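Thioesterase domain protein YiiD (Shewanella oneidensis, PDB 1T82) probably acts as a thioesterase or acyltransferase, forming a dimer with a hotdog-like fold. Local coordinates at residues P27-F39 / L44-L56. Numbering follows the deposited sequence.
Sequences PVSEFMQIAPLSF and LSVSAPLAPNINL
Ser45 O is gripped by two amides of the facing strand, Leu37 N at 2.7 Å and, weakly, Ser38 N at 3.3 Å. Two successive residues opposite one define a classic beta bulge, which shifts the register of this antiparallel hairpin by one. Pro36 suits its non-hydrogen-bonded place opposite Val46, where no amide hydrogen is needed for pairing. Beyond it Ala35 N meets Ser47 O almost head-on, at 3.0 Å. At the bulge Leu37 turns its CB toward the partner strand; with CG anti to the carbonyl carbon (chi1 -74°), its CD1 lies 3.6 Å from Ser47 CB. Ser38 and Ser45, both small and polar, share one water between their OG atoms. On the face of Pro36 and Val46, Val46 CG1 meets Ile34 CG2 of the preceding loop at 3.6 Å; both branched side chains also touch helix 62-84. Gln33, with positive phi, forms a Schellman motif after helix 27-31, Ile34 N bonding back to Ser29 O. The compact, rigid rings of Pro49 and Pro52 pack on this turn. The hairpin forms one edge of the chain's sheet, strand 43-47 pairing onward with 108-112, while Pro36 packs on helix 12-25 and Phe31 stacks on Phe31 of the second subunit.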
ATOM      1  N   PRO B  27      12.613   0.756   5.880  1.00  7.58           N
ATOM      2  CA  PRO B  27      12.494   2.055   6.550  1.00  8.22           C
ATOM      3  C   PRO B  27      11.062   2.573   6.713  1.00  6.94           C
ATOM      4  O   PRO B  27      10.735   3.186   7.730  1.00  8.46           O
ATOM      5  CB  PRO B  27      13.362   2.968   5.686  1.00  6.42           C
ATOM      6  CG  PRO B  27      14.433   2.024   5.189  1.00  8.49           C
ATOM      7  CD  PRO B  27      13.612   0.814   4.796  1.00  8.91           C
ATOM      8  N   VAL B  28      10.213   2.326   5.717  1.00  7.20           N
ATOM      9  CA  VAL B  28       8.820   2.764   5.782  1.00  7.34           C
ATOM     10  C   VAL B  28       8.090   2.110   6.955  1.00  6.00           C
ATOM     11  O   VAL B  28       7.253   2.747   7.610  1.00  5.47           O
ATOM     12  CB  VAL B  28       8.056   2.420   4.474  1.00  6.69           C
ATOM     13  CG1 VAL B  28       6.541   2.448   4.721  1.00  7.01           C
ATOM     14  CG2 VAL B  28       8.407   3.428   3.390  1.00  8.65           C
ATOM     15  N   SER B  29       8.399   0.845   7.227  1.00  6.01           N
ATOM     16  CA  SER B  29       7.726   0.135   8.321  1.00  6.63           C
ATOM     17  C   SER B  29       8.076   0.732   9.681  1.00  7.22           C
ATOM     18  O   SER B  29       7.265   0.705  10.610  1.00  6.40           O
ATOM     19  CB  SER B  29       8.065  -1.367   8.296  1.00  6.86           C
ATOM     20  OG  SER B  29       9.413  -1.628   8.641  1.00  8.74           O
ATOM     21  N   GLU B  30       9.288   1.273   9.787  1.00  6.44           N
ATOM     22  CA  GLU B  30       9.751   1.896  11.016  1.00  8.00           C
ATOM     23  C   GLU B  30       9.091   3.259  11.163  1.00  8.22           C
ATOM     24  O   GLU B  30       8.685   3.650  12.261  1.00  8.38           O
ATOM     25  CB  GLU B  30      11.269   2.049  10.981  1.00 10.91           C
ATOM     26  CG  GLU B  30      11.861   2.696  12.215  1.00 15.96           C
ATOM     27  CD  GLU B  30      13.368   2.814  12.127  1.00 18.52           C
ATOM     28  OE1 GLU B  30      13.860   3.504  11.208  1.00 20.26           O
ATOM     29  OE2 GLU B  30      14.060   2.213  12.973  1.00 20.82           O
ATOM     30  N   PHE B  31       8.979   3.989  10.060  1.00  6.95           N
ATOM     31  CA  PHE B  31       8.346   5.298  10.120  1.00  6.22           C
ATOM     32  C   PHE B  31       6.877   5.134  10.510  1.00  7.64           C
ATOM     33  O   PHE B  31       6.345   5.910  11.302  1.00  8.72           O
ATOM     34  CB  PHE B  31       8.454   6.028   8.776  1.00  6.05           C
ATOM     35  CG  PHE B  31       7.690   7.318   8.735  1.00  6.68           C
ATOM     36  CD1 PHE B  31       6.362   7.338   8.320  1.00  8.16           C
ATOM     37  CD2 PHE B  31       8.276   8.505   9.173  1.00  6.36           C
ATOM     38  CE1 PHE B  31       5.625   8.520   8.345  1.00  8.42           C
ATOM     39  CE2 PHE B  31       7.548   9.690   9.204  1.00  6.41           C
ATOM     40  CZ  PHE B  31       6.214   9.698   8.788  1.00  8.14           C
HETATM   41  N   MSE B  32       6.233   4.106   9.965  1.00  7.75           N
HETATM   42  CA  MSE B  32       4.825   3.839  10.253  1.00  8.75           C
HETATM   43  C   MSE B  32       4.613   3.210  11.628  1.00  7.09           C
HETATM   44  O   MSE B  32       3.473   3.060  12.082  1.00  5.80           O
HETATM   45  CB  MSE B  32       4.235   2.919   9.179  1.00  8.43           C
HETATM   46  CG  MSE B  32       4.084   3.550   7.809  1.00  7.61           C
HETATM   47 SE   MSE B  32       3.197   2.362   6.581  1.00 16.41          SE
HETATM   48  CE  MSE B  32       3.050   3.527   5.051  1.00 12.33           C
ATOM     49  N   GLN B  33       5.712   2.840  12.282  1.00  6.96           N
ATOM     50  CA  GLN B  33       5.673   2.223  13.608  1.00  8.13           C
ATOM     51  C   GLN B  33       4.815   0.961  13.656  1.00  8.74           C
ATOM     52  O   GLN B  33       4.089   0.717  14.623  1.00  9.05           O
ATOM     53  CB  GLN B  33       5.181   3.241  14.646  1.00 10.09           C
ATOM     54  CG  GLN B  33       6.123   4.429  14.818  1.00 13.14           C
ATOM     55  CD  GLN B  33       7.417   4.074  15.540  1.00 17.13           C
ATOM     56  OE1 GLN B  33       7.755   2.901  15.708  1.00 18.73           O
ATOM     57  NE2 GLN B  33       8.152   5.099  15.966  1.00 18.79           N
ATOM     58  N   ILE B  34       4.905   0.158  12.600  1.00  8.04           N
ATOM     59  CA  ILE B  34       4.148  -1.086  12.523  1.00  8.67           C
ATOM     60  C   ILE B  34       4.815  -2.133  13.405  1.00 10.20           C
ATOM     61  O   ILE B  34       6.035  -2.304  13.369  1.00 10.75           O
ATOM     62  CB  ILE B  34       4.087  -1.599  11.070  1.00  9.27           C
ATOM     63  CG1 ILE B  34       3.444  -0.527  10.186  1.00 12.57           C
ATOM     64  CG2 ILE B  34       3.310  -2.909  11.001  1.00  8.93           C
ATOM     65  CD1 ILE B  34       3.456  -0.843   8.705  1.00 16.51           C
ATOM     66  N   ALA B  35       4.017  -2.826  14.208  1.00  8.80           N
ATOM     67  CA  ALA B  35       4.567  -3.842  15.086  1.00 10.16           C
ATOM     68  C   ALA B  35       3.568  -4.947  15.369  1.00  8.56           C
ATOM     69  O   ALA B  35       2.364  -4.715  15.419  1.00  8.29           O
ATOM     70  CB  ALA B  35       5.025  -3.212  16.396  1.00 11.72           C
ATOM     71  N   PRO B  36       4.064  -6.178  15.556  1.00 10.63           N
ATOM     72  CA  PRO B  36       3.199  -7.327  15.841  1.00 11.08           C
ATOM     73  C   PRO B  36       2.585  -7.203  17.232  1.00 12.35           C
ATOM     74  O   PRO B  36       3.191  -6.629  18.140  1.00 14.47           O
ATOM     75  CB  PRO B  36       4.159  -8.516  15.757  1.00 11.60           C
ATOM     76  CG  PRO B  36       5.230  -8.036  14.833  1.00 13.94           C
ATOM     77  CD  PRO B  36       5.443  -6.618  15.293  1.00 10.80           C
ATOM     78  N   LEU B  37       1.379  -7.734  17.388  1.00 11.49           N
ATOM     79  CA  LEU B  37       0.687  -7.710  18.673  1.00 12.91           C
ATOM     80  C   LEU B  37       0.698  -9.094  19.310  1.00 13.11           C
ATOM     81  O   LEU B  37       0.964  -9.237  20.503  1.00 13.98           O
ATOM     82  CB  LEU B  37      -0.766  -7.257  18.499  1.00 14.55           C
ATOM     83  CG  LEU B  37      -1.041  -5.777  18.225  1.00 15.81           C
ATOM     84  CD1 LEU B  37      -2.525  -5.568  17.944  1.00 17.88           C
ATOM     85  CD2 LEU B  37      -0.606  -4.952  19.424  1.00 17.50           C
ATOM     86  N   SER B  38       0.416 -10.117  18.509  1.00 12.35           N
ATOM     87  CA  SER B  38       0.368 -11.475  19.026  1.00 12.46           C
ATOM     88  C   SER B  38       0.292 -12.518  17.924  1.00 12.07           C
ATOM     89  O   SER B  38      -0.079 -12.216  16.790  1.00 10.29           O
ATOM     90  CB  SER B  38      -0.850 -11.628  19.937  1.00 12.84           C
ATOM     91  OG  SER B  38      -2.038 -11.316  19.223  1.00 14.87           O
ATOM     92  N   PHE B  39       0.636 -13.752  18.271  1.00 12.11           N
ATOM     93  CA  PHE B  39       0.590 -14.857  17.324  1.00 13.75           C
ATOM     94  C   PHE B  39       0.258 -16.133  18.086  1.00 15.33           C
ATOM     95  O   PHE B  39       1.131 -16.747  18.700  1.00 16.24           O
ATOM     96  CB  PHE B  39       1.934 -15.007  16.602  1.00 13.64           C
ATOM     97  CG  PHE B  39       1.984 -16.166  15.638  1.00 15.16           C
ATOM     98  CD1 PHE B  39       0.981 -16.351  14.691  1.00 16.85           C
ATOM     99  CD2 PHE B  39       3.041 -17.072  15.675  1.00 17.95           C
ATOM    100  CE1 PHE B  39       1.028 -17.418  13.796  1.00 16.98           C
ATOM    101  CE2 PHE B  39       3.100 -18.142  14.785  1.00 17.39           C
ATOM    102  CZ  PHE B  39       2.090 -18.317  13.844  1.00 18.05           C
ATOM    103  N   LEU B  44      -2.247 -14.236  13.396  1.00  8.69           N
ATOM    104  CA  LEU B  44      -1.279 -13.172  13.629  1.00  7.96           C
ATOM    105  C   LEU B  44      -2.033 -11.847  13.686  1.00  8.48           C
ATOM    106  O   LEU B  44      -2.853 -11.550  12.815  1.00  8.30           O
ATOM    107  CB  LEU B  44      -0.237 -13.121  12.502  1.00  7.74           C
ATOM    108  CG  LEU B  44       0.692 -11.901  12.502  1.00  9.64           C
ATOM    109  CD1 LEU B  44       1.559 -11.921  13.756  1.00  7.03           C
ATOM    110  CD2 LEU B  44       1.568 -11.895  11.251  1.00  8.33           C
ATOM    111  N   SER B  45      -1.766 -11.063  14.726  1.00  6.55           N
ATOM    112  CA  SER B  45      -2.398  -9.757  14.896  1.00  7.90           C
ATOM    113  C   SER B  45      -1.301  -8.694  14.867  1.00  7.19           C
ATOM    114  O   SER B  45      -0.276  -8.834  15.536  1.00  8.84           O
ATOM    115  CB  SER B  45      -3.150  -9.696  16.231  1.00 10.38           C
ATOM    116  OG  SER B  45      -4.309 -10.520  16.210  1.00 17.37           O
ATOM    117  N   VAL B  46      -1.523  -7.636  14.090  1.00  6.83           N
ATOM    118  CA  VAL B  46      -0.554  -6.553  13.930  1.00  6.96           C
ATOM    119  C   VAL B  46      -1.243  -5.193  14.071  1.00  7.04           C
ATOM    120  O   VAL B  46      -2.447  -5.078  13.849  1.00  8.44           O
ATOM    121  CB  VAL B  46       0.112  -6.645  12.526  1.00  7.71           C
ATOM    122  CG1 VAL B  46       1.051  -5.470  12.289  1.00  7.45           C
ATOM    123  CG2 VAL B  46       0.868  -7.966  12.400  1.00  6.08           C
ATOM    124  N   SER B  47      -0.492  -4.162  14.449  1.00  7.49           N
ATOM    125  CA  SER B  47      -1.077  -2.834  14.577  1.00  7.04           C
ATOM    126  C   SER B  47      -0.040  -1.759  14.291  1.00  7.73           C
ATOM    127  O   SER B  47       1.127  -2.055  14.035  1.00  6.74           O
ATOM    128  CB  SER B  47      -1.654  -2.630  15.985  1.00  8.62           C
ATOM    129  OG  SER B  47      -2.376  -1.407  16.075  1.00  9.95           O
ATOM    130  N   ALA B  48      -0.488  -0.512  14.318  1.00  6.93           N
ATOM    131  CA  ALA B  48       0.369   0.641  14.093  1.00  7.03           C
ATOM    132  C   ALA B  48      -0.411   1.833  14.605  1.00  7.15           C
ATOM    133  O   ALA B  48      -1.642   1.840  14.567  1.00  9.03           O
ATOM    134  CB  ALA B  48       0.677   0.812  12.605  1.00  7.92           C
ATOM    135  N   PRO B  49       0.293   2.847  15.117  1.00  7.91           N
ATOM    136  CA  PRO B  49      -0.371   4.041  15.629  1.00  6.91           C
ATOM    137  C   PRO B  49      -0.938   4.834  14.467  1.00  6.88           C
ATOM    138  O   PRO B  49      -0.480   4.709  13.328  1.00  8.70           O
ATOM    139  CB  PRO B  49       0.758   4.785  16.336  1.00  7.96           C
ATOM    140  CG  PRO B  49       1.954   4.418  15.514  1.00  9.11           C
ATOM    141  CD  PRO B  49       1.750   2.936  15.299  1.00  7.49           C
ATOM    142  N   LEU B  50      -1.938   5.651  14.753  1.00  7.57           N
ATOM    143  CA  LEU B  50      -2.552   6.454  13.718  1.00  8.22           C
ATOM    144  C   LEU B  50      -1.684   7.651  13.336  1.00  8.28           C
ATOM    145  O   LEU B  50      -1.548   7.969  12.160  1.00  9.45           O
ATOM    146  CB  LEU B  50      -3.924   6.939  14.186  1.00 10.65           C
ATOM    147  CG  LEU B  50      -4.734   7.773  13.197  1.00 11.83           C
ATOM    148  CD1 LEU B  50      -4.885   7.029  11.868  1.00 12.61           C
ATOM    149  CD2 LEU B  50      -6.098   8.068  13.808  1.00 14.95           C
ATOM    150  N   ALA B  51      -1.073   8.286  14.334  1.00  8.63           N
ATOM    151  CA  ALA B  51      -0.264   9.490  14.132  1.00  8.24           C
ATOM    152  C   ALA B  51       0.584   9.653  12.869  1.00  7.35           C
ATOM    153  O   ALA B  51       0.377  10.600  12.110  1.00  9.41           O
ATOM    154  CB  ALA B  51       0.602   9.739  15.372  1.00  7.72           C
ATOM    155  N   PRO B  52       1.554   8.755  12.626  1.00  8.04           N
ATOM    156  CA  PRO B  52       2.376   8.911  11.421  1.00  7.06           C
ATOM    157  C   PRO B  52       1.652   8.467  10.156  1.00  6.37           C
ATOM    158  O   PRO B  52       2.088   8.740   9.036  1.00  7.46           O
ATOM    159  CB  PRO B  52       3.590   8.039  11.725  1.00  8.79           C
ATOM    160  CG  PRO B  52       2.990   6.908  12.517  1.00  8.81           C
ATOM    161  CD  PRO B  52       1.997   7.600  13.433  1.00  7.44           C
ATOM    162  N   ASN B  53       0.529   7.797  10.359  1.00  5.64           N
ATOM    163  CA  ASN B  53      -0.265   7.245   9.269  1.00  6.18           C
ATOM    164  C   ASN B  53      -1.541   7.998   8.909  1.00  7.53           C
ATOM    165  O   ASN B  53      -2.422   7.444   8.254  1.00  6.31           O
ATOM    166  CB  ASN B  53      -0.604   5.797   9.620  1.00  4.72           C
ATOM    167  CG  ASN B  53       0.635   4.955   9.826  1.00  5.33           C
ATOM    168  OD1 ASN B  53       0.856   4.392  10.901  1.00  7.60           O
ATOM    169  ND2 ASN B  53       1.458   4.871   8.795  1.00  2.67           N
ATOM    170  N   ILE B  54      -1.643   9.259   9.314  1.00  7.21           N
ATOM    171  CA  ILE B  54      -2.850  10.024   9.021  1.00  7.14           C
ATOM    172  C   ILE B  54      -2.938  10.622   7.616  1.00  7.51           C
ATOM    173  O   ILE B  54      -1.971  10.625   6.844  1.00  6.33           O
ATOM    174  CB  ILE B  54      -3.043  11.177  10.038  1.00  8.34           C
ATOM    175  CG1 ILE B  54      -1.853  12.143   9.981  1.00  8.58           C
ATOM    176  CG2 ILE B  54      -3.177  10.608  11.443  1.00 10.16           C
ATOM    177  CD1 ILE B  54      -1.992  13.344  10.918  1.00 13.61           C
ATOM    178  N   ASN B  55      -4.137  11.101   7.302  1.00  8.70           N
ATOM    179  CA  ASN B  55      -4.440  11.768   6.044  1.00  9.27           C
ATOM    180  C   ASN B  55      -5.078  13.087   6.481  1.00  9.83           C
ATOM    181  O   ASN B  55      -5.093  13.397   7.672  1.00  8.80           O
ATOM    182  CB  ASN B  55      -5.426  10.952   5.204  1.00 10.01           C
ATOM    183  CG  ASN B  55      -6.689  10.609   5.961  1.00  7.55           C
ATOM    184  OD1 ASN B  55      -7.125  11.359   6.832  1.00  9.55           O
ATOM    185  ND2 ASN B  55      -7.295   9.468   5.625  1.00  9.43           N
ATOM    186  N   LEU B  56      -5.615  13.851   5.538  1.00 11.71           N
ATOM    187  CA  LEU B  56      -6.223  15.139   5.862  1.00 13.64           C
ATOM    188  C   LEU B  56      -7.412  15.058   6.819  1.00 12.80           C
ATOM    189  O   LEU B  56      -7.727  16.031   7.508  1.00 13.57           O
ATOM    190  CB  LEU B  56      -6.635  15.862   4.571  1.00 15.72           C
ATOM    191  CG  LEU B  56      -7.776  15.320   3.704  1.00 17.66           C
ATOM    192  CD1 LEU B  56      -9.108  15.874   4.199  1.00 18.31           C
ATOM    193  CD2 LEU B  56      -7.555  15.746   2.259  1.00 19.48           C
TER
HETATM  194  O   HOH W   1      -3.238 -13.206  17.496  1.00 15.97           O